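Local atomic coordinates of Lmo0181 protein (Listeria monocytogenes serovar 1/2a, PDB entry 5F7V), a protein that binds the cyclic glucan cycloalternan, probably as the lipid-tethered substrate-binding component of an ABC transporter at the cell surface. Residues A[250-255]-A[343-348]; A[313-316]-A[321-324]; A[196-201]-A[356-361]. One frame throughout, in Å; residues are numbered along the deposited sequence.

All three are van der Waals contacts without hydrogen bonds between their segments, but they differ in burial and place; in interactions 2 and 3 carbons also lie against backbone polar atoms. Interactions 1 and 2 are buried neighbours whose centres lie about 13 Å apart: both reach the same mixed sheet, and Leu321 of interaction 2 packs against Ile252, Val345 and Phe346 of interaction 1. Interaction 1 also backs onto the sugar site, through Trp253. Interaction 2 adds an arginine whose polar end is bonded beyond the two segments. Interaction 3 lies on the opposite side of the chain's centre, about 27 Å from interaction 1 between centres, where two loops meet in a partly buried contact.

Interaction 1: A[250-255]-A[343-348]; sequences TGIWLF and EAVFES. With GLC (alpha-D-glucopyranose), chain B; GLC (alpha-D-glucopyranose), chain C; GLC (alpha-D-glucopyranose), chain D.
Val345 reaches from its helix toward the turn after strand 245-251 and touches two side chains there with one methyl. Its CG2 lies 3.9 Å from Ile252 CG2, the two side chains meeting at a slant, while Val345 CG1 approaches Ile252 CD1 at 4.1 Å. The same CG2 comes to the edge of the Phe255 ring, near its plane, 4.1 Å from CE2; the ring's face is used instead by the CA of Ile252. CG1 of Val345 is anti to the backbone N (chi1 175°), which leaves CG2 beside that nitrogen and facing both partners.

On the other side of the 3-10 turn, Trp253 serves the ligand. C1 of the chain C glucose sits over the centre of one indole face, 3.5 Å above its plane, and C3 of the chain D glucose lies over the same face nearer the rim. Gly251 CA backs the opposite face. In the ring plane, NE1 donates a nearly straight hydrogen bond (167°) to O5 of the chain B glucose at 3.1 Å.

Strand 119-135 pairs with Thr250 and Ile252 through backbone bonds, while Tyr333 of helix 327-335 and Leu321 of strand 321-322 complete the apolar surroundings.

Interaction 2: A[313-316]-A[321-324]; sequences IRID and LPAT
The last turn of helix 308-316 runs beside the short, weakly bonded strand 321-322, which the chain reaches after four intervening residues. The backbones approach closely, with Arg314 CA 6.6 Å from Pro322 CA and Ile315 CA 6.7 Å from Leu321 CA. Strand residue Leu321 directs its side chain away from the helix, so Pro322 takes most of the contact.

Ile315 and Pro322 meet at about a right angle. The CD1 methyl of Ile315 presses on the proline ring 3.5 Å from Pro322 CD, and its CG1 lies 4.0 Å from Pro322 CG. Arg314 works alongside with its aliphatic portion: CD is 3.5 Å from Pro322 N and 3.7 Å from Leu321 C, thus lying against the peptide that joins the two residues. Its CG is anti to the backbone N (chi1 -175°), extending the chain toward the strand before a bend at chi3 (-69°) turns the guanidinium aside. Its polar end is held by partners outside the two segments: NH1 forms a salt bridge with Glu125, NH2 is hydrogen-bonded to Trp319 O, and the charge makes a cation-pi contact with Trp319.

A Leu321–Phe127 backbone bond joins the short strand to strand 119-135 of the mixed sheet, and the last turn of helix 308-316 packs on it, within the alpha/beta architecture of a periplasmic-binding-protein-type fold.

Interaction 3: A[196-201]-A[356-361]; sequences EDLTET and PVVKDW
Leu198 supplies the loop-to-loop contact from its side through its CD1 methyl. It was modelled in two conformers; the contacts described belong to one and may not hold in the other. The apolar part is a single methyl pair: Leu198 CD1 lies 4.1 Å from Val358 CG1, the two side chains slanting across one another. With CG opposite the carbonyl carbon (chi1 -51°), the branch bearing CD1 is carried toward the partner loop. Val358 is the buried member of the pair, and Phe194 touches it and Pro356.

Leu198 CD1 is also 3.3 Å from Val357 O, a tight van der Waals contact. The Val357 side chain packs instead on Tyr76 and Met80 of helix 76-85.

The polar bonds lie within a loop or run to residues outside both segments; none joins the two. Thr199 OG1 donates to Asp197 OD1 at 2.7 Å, meeting the carboxylate's syn side but 27° out of its plane, while Asn195 OD1 accepts from the backbone N of Thr199 and Glu200. Val358 to Trp361 form a type I turn with a weak bond from Trp361 N to Val358 O.

Polar bonds thus brace 196-201 itself, whereas its direct link to 356-361 is van der Waals contact through one leucine methyl, in the conformer described.

Interaction 1: A[250-255]-A[343-348]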
# COMPACT_ATOMS: atom_id res chain seq x y z
N THR A 250 -4.56 -0.15 8.58
CA THR A 250 -4.10 -1.04 7.51
C THR A 250 -4.88 -0.78 6.25
O THR A 250 -5.81 0.04 6.21
CB THR A 250 -4.16 -2.51 7.97
OG1 THR A 250 -3.35 -3.29 7.09
CG2 THR A 250 -5.57 -3.01 8.02
N GLY A 251 -4.46 -1.46 5.20
CA GLY A 251 -5.05 -1.17 3.90
C GLY A 251 -6.34 -1.86 3.58
O GLY A 251 -6.72 -2.90 4.12
N ILE A 252 -7.00 -1.28 2.58
CA ILE A 252 -8.25 -1.84 2.06
C ILE A 252 -8.03 -3.20 1.40
O ILE A 252 -8.97 -3.92 1.12
CB ILE A 252 -8.98 -0.89 1.08
CG1 ILE A 252 -8.22 -0.65 -0.22
CG2 ILE A 252 -9.28 0.43 1.80
CD1 ILE A 252 -8.91 0.26 -1.21
N TRP A 253 -6.76 -3.53 1.12
CA TRP A 253 -6.38 -4.86 0.62
C TRP A 253 -6.62 -5.97 1.61
O TRP A 253 -6.51 -7.13 1.22
CB TRP A 253 -4.92 -4.90 0.12
CG TRP A 253 -3.93 -4.39 1.11
CD1 TRP A 253 -3.26 -5.12 2.06
CD2 TRP A 253 -3.46 -3.05 1.21
NE1 TRP A 253 -2.45 -4.30 2.78
CE2 TRP A 253 -2.52 -3.03 2.27
CE3 TRP A 253 -3.70 -1.85 0.51
CZ2 TRP A 253 -1.86 -1.85 2.66
CZ3 TRP A 253 -3.03 -0.71 0.90
CH2 TRP A 253 -2.13 -0.69 1.96
N LEU A 254 -6.95 -5.64 2.86
CA LEU A 254 -7.31 -6.67 3.84
C LEU A 254 -8.82 -6.81 4.03
O LEU A 254 -9.24 -7.63 4.84
CB LEU A 254 -6.63 -6.43 5.18
CG LEU A 254 -5.11 -6.63 5.09
CD1 LEU A 254 -4.49 -6.45 6.48
CD2 LEU A 254 -4.66 -7.95 4.46
N PHE A 255 -9.64 -6.06 3.30
CA PHE A 255 -11.07 -6.24 3.45
C PHE A 255 -11.50 -7.67 3.10
O PHE A 255 -12.35 -8.21 3.80
CB PHE A 255 -11.84 -5.30 2.52
CG PHE A 255 -11.91 -3.87 2.97
CD1 PHE A 255 -11.25 -3.38 4.10
CD2 PHE A 255 -12.62 -2.96 2.18
CE1 PHE A 255 -11.32 -2.04 4.43
CE2 PHE A 255 -12.71 -1.64 2.51
CZ PHE A 255 -12.04 -1.18 3.63
N GLU A 343 -17.73 4.63 2.19
CA GLU A 343 -17.43 6.02 1.82
C GLU A 343 -16.15 6.52 2.46
O GLU A 343 -15.52 7.40 1.86
CB GLU A 343 -18.59 6.98 2.05
CG GLU A 343 -19.73 6.86 1.07
CD GLU A 343 -19.53 7.36 -0.36
OE1 GLU A 343 -18.41 7.75 -0.78
OE2 GLU A 343 -20.57 7.36 -1.07
N ALA A 344 -15.73 5.99 3.60
CA ALA A 344 -14.46 6.43 4.18
C ALA A 344 -13.29 6.21 3.24
O ALA A 344 -12.33 6.98 3.27
CB ALA A 344 -14.16 5.70 5.49
N VAL A 345 -13.33 5.19 2.39
CA VAL A 345 -12.25 4.92 1.45
C VAL A 345 -12.12 6.09 0.48
O VAL A 345 -11.02 6.55 0.19
CB VAL A 345 -12.54 3.59 0.71
CG1 VAL A 345 -11.49 3.35 -0.37
CG2 VAL A 345 -12.62 2.38 1.65
N PHE A 346 -13.26 6.55 -0.04
CA PHE A 346 -13.24 7.65 -1.00
C PHE A 346 -13.05 8.99 -0.31
O PHE A 346 -12.35 9.85 -0.85
CB PHE A 346 -14.51 7.59 -1.86
CG PHE A 346 -14.59 6.30 -2.60
CD1 PHE A 346 -13.87 6.11 -3.75
CD2 PHE A 346 -15.32 5.26 -2.06
CE1 PHE A 346 -13.91 4.86 -4.38
CE2 PHE A 346 -15.36 4.02 -2.67
CZ PHE A 346 -14.67 3.84 -3.84
N GLU A 347 -13.64 9.18 0.87
CA GLU A 347 -13.41 10.45 1.60
C GLU A 347 -11.92 10.64 1.87
O GLU A 347 -11.42 11.78 1.81
CB GLU A 347 -14.14 10.40 2.93
CG GLU A 347 -15.64 10.51 2.79
CD GLU A 347 -16.40 10.02 4.02
OE1 GLU A 347 -15.78 9.54 5.00
OE2 GLU A 347 -17.65 10.15 3.97
N SER A 348 -11.19 9.56 2.12
CA SER A 348 -9.77 9.64 2.44
C SER A 348 -8.95 10.22 1.29
O SER A 348 -7.91 10.82 1.56
CB SER A 348 -9.25 8.26 2.83
OG SER A 348 -9.79 7.74 4.02
C1 GLC B . 0.09 -3.91 5.95
C2 GLC B . 0.22 -4.52 7.33
C3 GLC B . 0.98 -5.82 7.32
C4 GLC B . 0.45 -6.76 6.25
C5 GLC B . 0.42 -6.07 4.90
C6 GLC B . -0.31 -6.97 3.93
O2 GLC B . 0.81 -3.59 8.25
O3 GLC B . 1.06 -6.46 8.58
O4 GLC B . 1.21 -7.96 6.21
O5 GLC B . -0.38 -4.89 4.99
O6 GLC B . -0.41 -6.43 2.61
C1 GLC C . -0.36 -2.89 -0.76
C2 GLC C . -0.53 -2.23 -2.11
C3 GLC C . 0.82 -1.77 -2.64
C4 GLC C . 1.54 -0.92 -1.60
C5 GLC C . 1.67 -1.69 -0.29
C6 GLC C . 2.26 -0.85 0.84
O2 GLC C . -1.14 -3.17 -3.00
O3 GLC C . 0.58 -0.98 -3.80
O4 GLC C . 2.86 -0.67 -2.08
O5 GLC C . 0.34 -2.06 0.16
O6 GLC C . 2.12 -1.68 2.01
C1 GLC D . 0.77 -6.65 1.82
C2 GLC D . 1.01 -5.39 1.01
C3 GLC D . -0.07 -5.17 -0.03
C4 GLC D . -0.16 -6.40 -0.90
C5 GLC D . -0.50 -7.59 -0.00
C6 GLC D . -0.68 -8.89 -0.78
O2 GLC D . 1.08 -4.27 1.90
O3 GLC D . 0.31 -4.12 -0.92
O4 GLC D . -1.11 -6.23 -1.96
O5 GLC D . 0.55 -7.75 0.95
O6 GLC D . 0.60 -9.29 -1.26

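Interaction 2: A[313-316]-A[321-324]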
# COMPACT_ATOMS: atom_id res chain seq x y z
N ILE A 313 -14.67 -7.98 -11.84
CA ILE A 313 -14.13 -9.02 -10.98
C ILE A 313 -13.45 -8.42 -9.75
O ILE A 313 -13.65 -8.90 -8.64
CB ILE A 313 -13.17 -9.93 -11.76
CG1 ILE A 313 -13.90 -10.77 -12.82
CG2 ILE A 313 -12.39 -10.85 -10.83
CD1 ILE A 313 -12.94 -11.31 -13.86
N ARG A 314 -12.66 -7.39 -10.00
CA ARG A 314 -11.93 -6.73 -8.94
C ARG A 314 -12.89 -6.19 -7.89
O ARG A 314 -12.66 -6.36 -6.70
CB ARG A 314 -11.08 -5.62 -9.56
CG ARG A 314 -10.22 -4.98 -8.52
CD ARG A 314 -9.17 -4.08 -9.11
NE ARG A 314 -8.13 -4.77 -9.85
CZ ARG A 314 -7.03 -5.29 -9.32
NH1 ARG A 314 -6.15 -5.82 -10.15
NH2 ARG A 314 -6.79 -5.24 -8.02
N ILE A 315 -13.90 -5.46 -8.35
CA ILE A 315 -14.92 -4.90 -7.49
C ILE A 315 -15.64 -5.99 -6.70
O ILE A 315 -15.80 -5.89 -5.48
CB ILE A 315 -15.89 -4.02 -8.31
CG1 ILE A 315 -15.25 -2.73 -8.82
CG2 ILE A 315 -17.18 -3.75 -7.52
CD1 ILE A 315 -14.99 -1.65 -7.80
N ASP A 316 -16.04 -7.04 -7.40
CA ASP A 316 -16.75 -8.12 -6.71
C ASP A 316 -15.96 -8.77 -5.59
O ASP A 316 -16.54 -9.23 -4.60
CB ASP A 316 -17.16 -9.22 -7.70
CG ASP A 316 -18.12 -10.18 -7.09
OD1 ASP A 316 -19.17 -9.74 -6.57
OD2 ASP A 316 -17.80 -11.39 -7.09
N LEU A 321 -9.05 -1.14 -5.57
CA LEU A 321 -9.96 -0.46 -6.49
C LEU A 321 -9.38 -0.55 -7.88
O LEU A 321 -8.18 -0.44 -8.05
CB LEU A 321 -10.14 1.01 -6.05
CG LEU A 321 -10.88 1.24 -4.72
CD1 LEU A 321 -10.76 2.70 -4.32
CD2 LEU A 321 -12.32 0.81 -4.81
N PRO A 322 -10.23 -0.72 -8.88
CA PRO A 322 -9.79 -0.68 -10.27
C PRO A 322 -9.39 0.73 -10.68
O PRO A 322 -9.76 1.71 -10.06
CB PRO A 322 -11.02 -1.16 -11.03
CG PRO A 322 -12.14 -0.63 -10.20
CD PRO A 322 -11.70 -0.74 -8.77
N ALA A 323 -8.57 0.79 -11.71
CA ALA A 323 -8.20 2.08 -12.24
C ALA A 323 -9.33 2.89 -12.85
O ALA A 323 -9.30 4.11 -12.82
CB ALA A 323 -7.10 1.91 -13.24
N THR A 324 -10.32 2.21 -13.42
CA THR A 324 -11.46 2.91 -14.02
C THR A 324 -12.26 3.64 -12.94
O THR A 324 -12.48 3.05 -11.87
CB THR A 324 -12.32 1.92 -14.84
OG1 THR A 324 -11.53 1.40 -15.92
CG2 THR A 324 -13.54 2.66 -15.40

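Interaction 3: A[196-201]-A[356-361]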
# COMPACT_ATOMS: atom_id res chain seq x y z
N GLU A 196 11.00 19.64 -1.88
CA GLU A 196 10.16 19.46 -3.06
C GLU A 196 10.87 18.85 -4.27
O GLU A 196 10.28 18.13 -5.05
CB GLU A 196 9.47 20.78 -3.44
CG GLU A 196 10.37 21.83 -4.00
CD GLU A 196 10.49 21.80 -5.52
OE1 GLU A 196 11.39 22.53 -5.95
OE2 GLU A 196 9.75 21.09 -6.23
N ASP A 197 12.15 19.12 -4.38
CA ASP A 197 12.96 18.61 -5.49
C ASP A 197 13.91 17.46 -5.13
O ASP A 197 14.82 17.17 -5.90
CB ASP A 197 13.70 19.79 -6.14
CG ASP A 197 14.80 20.38 -5.31
OD1 ASP A 197 14.93 20.03 -4.13
OD2 ASP A 197 15.62 21.14 -5.87
N LEU A 198 13.72 16.88 -3.96
CA LEU A 198 14.41 15.65 -3.63
C LEU A 198 15.91 15.85 -3.57
O LEU A 198 16.68 15.01 -4.03
CB LEU A 198 13.99 14.54 -4.61
CG LEU A 198 12.49 14.37 -4.77
CD1 LEU A 198 12.23 13.32 -5.84
CD2 LEU A 198 11.90 13.96 -3.43
N THR A 199 16.32 16.98 -2.99
CA THR A 199 17.73 17.28 -2.79
C THR A 199 18.15 17.39 -1.32
O THR A 199 19.33 17.58 -1.00
CB THR A 199 18.14 18.60 -3.47
OG1 THR A 199 17.34 19.66 -2.95
CG2 THR A 199 18.01 18.52 -5.01
N GLU A 200 17.19 17.31 -0.41
CA GLU A 200 17.48 17.29 1.02
C GLU A 200 16.42 16.45 1.71
O GLU A 200 15.31 16.33 1.17
CB GLU A 200 17.45 18.71 1.63
CG GLU A 200 18.46 19.69 1.08
CD GLU A 200 19.88 19.33 1.35
OE1 GLU A 200 20.17 18.53 2.25
OE2 GLU A 200 20.76 19.83 0.61
N THR A 201 16.72 15.95 2.89
CA THR A 201 15.72 15.33 3.75
C THR A 201 15.51 16.19 4.99
O THR A 201 16.43 16.73 5.59
CB THR A 201 16.09 13.89 4.13
OG1 THR A 201 15.11 13.37 5.02
CG2 THR A 201 17.42 13.77 4.82
N PRO A 356 6.99 9.32 -1.67
CA PRO A 356 8.17 9.91 -2.28
C PRO A 356 8.64 9.04 -3.45
O PRO A 356 8.62 7.81 -3.35
CB PRO A 356 9.16 9.94 -1.13
CG PRO A 356 8.36 9.88 0.07
CD PRO A 356 7.23 8.97 -0.26
N VAL A 357 9.09 9.66 -4.52
CA VAL A 357 9.53 8.96 -5.74
C VAL A 357 11.05 9.09 -5.86
O VAL A 357 11.54 10.10 -6.34
CB VAL A 357 8.77 9.49 -6.98
CG1 VAL A 357 9.25 8.84 -8.27
CG2 VAL A 357 7.27 9.23 -6.78
N VAL A 358 11.74 8.07 -5.37
CA VAL A 358 13.21 8.06 -5.35
C VAL A 358 13.67 6.65 -5.66
O VAL A 358 13.07 5.67 -5.22
CB VAL A 358 13.75 8.55 -4.00
CG1 VAL A 358 13.34 10.01 -3.77
CG2 VAL A 358 13.28 7.71 -2.82
N LYS A 359 14.76 6.52 -6.40
CA LYS A 359 15.27 5.21 -6.79
C LYS A 359 15.72 4.34 -5.62
O LYS A 359 15.70 3.12 -5.78
CB LYS A 359 16.38 5.33 -7.82
CG LYS A 359 17.69 5.85 -7.29
CD LYS A 359 18.80 5.68 -8.33
CE LYS A 359 20.10 6.17 -7.74
NZ LYS A 359 21.12 6.26 -8.81
N ASP A 360 16.07 4.92 -4.48
CA ASP A 360 16.61 4.17 -3.35
C ASP A 360 15.56 3.94 -2.28
O ASP A 360 15.94 3.63 -1.17
CB ASP A 360 17.81 4.91 -2.75
CG ASP A 360 18.97 5.04 -3.71
OD1 ASP A 360 19.36 3.99 -4.27
OD2 ASP A 360 19.45 6.19 -3.88
N TRP A 361 14.27 4.03 -2.59
CA TRP A 361 13.26 3.97 -1.55
C TRP A 361 13.32 2.70 -0.71
O TRP A 361 13.29 2.79 0.52
CB TRP A 361 11.86 4.06 -2.16
CG TRP A 361 10.77 4.08 -1.13
CD1 TRP A 361 9.85 3.11 -0.87
CD2 TRP A 361 10.51 5.13 -0.21
NE1 TRP A 361 9.03 3.52 0.13
CE2 TRP A 361 9.38 4.77 0.56
CE3 TRP A 361 11.10 6.36 0.05
CZ2 TRP A 361 8.85 5.59 1.55
CZ3 TRP A 361 10.59 7.17 1.05
CH2 TRP A 361 9.44 6.78 1.79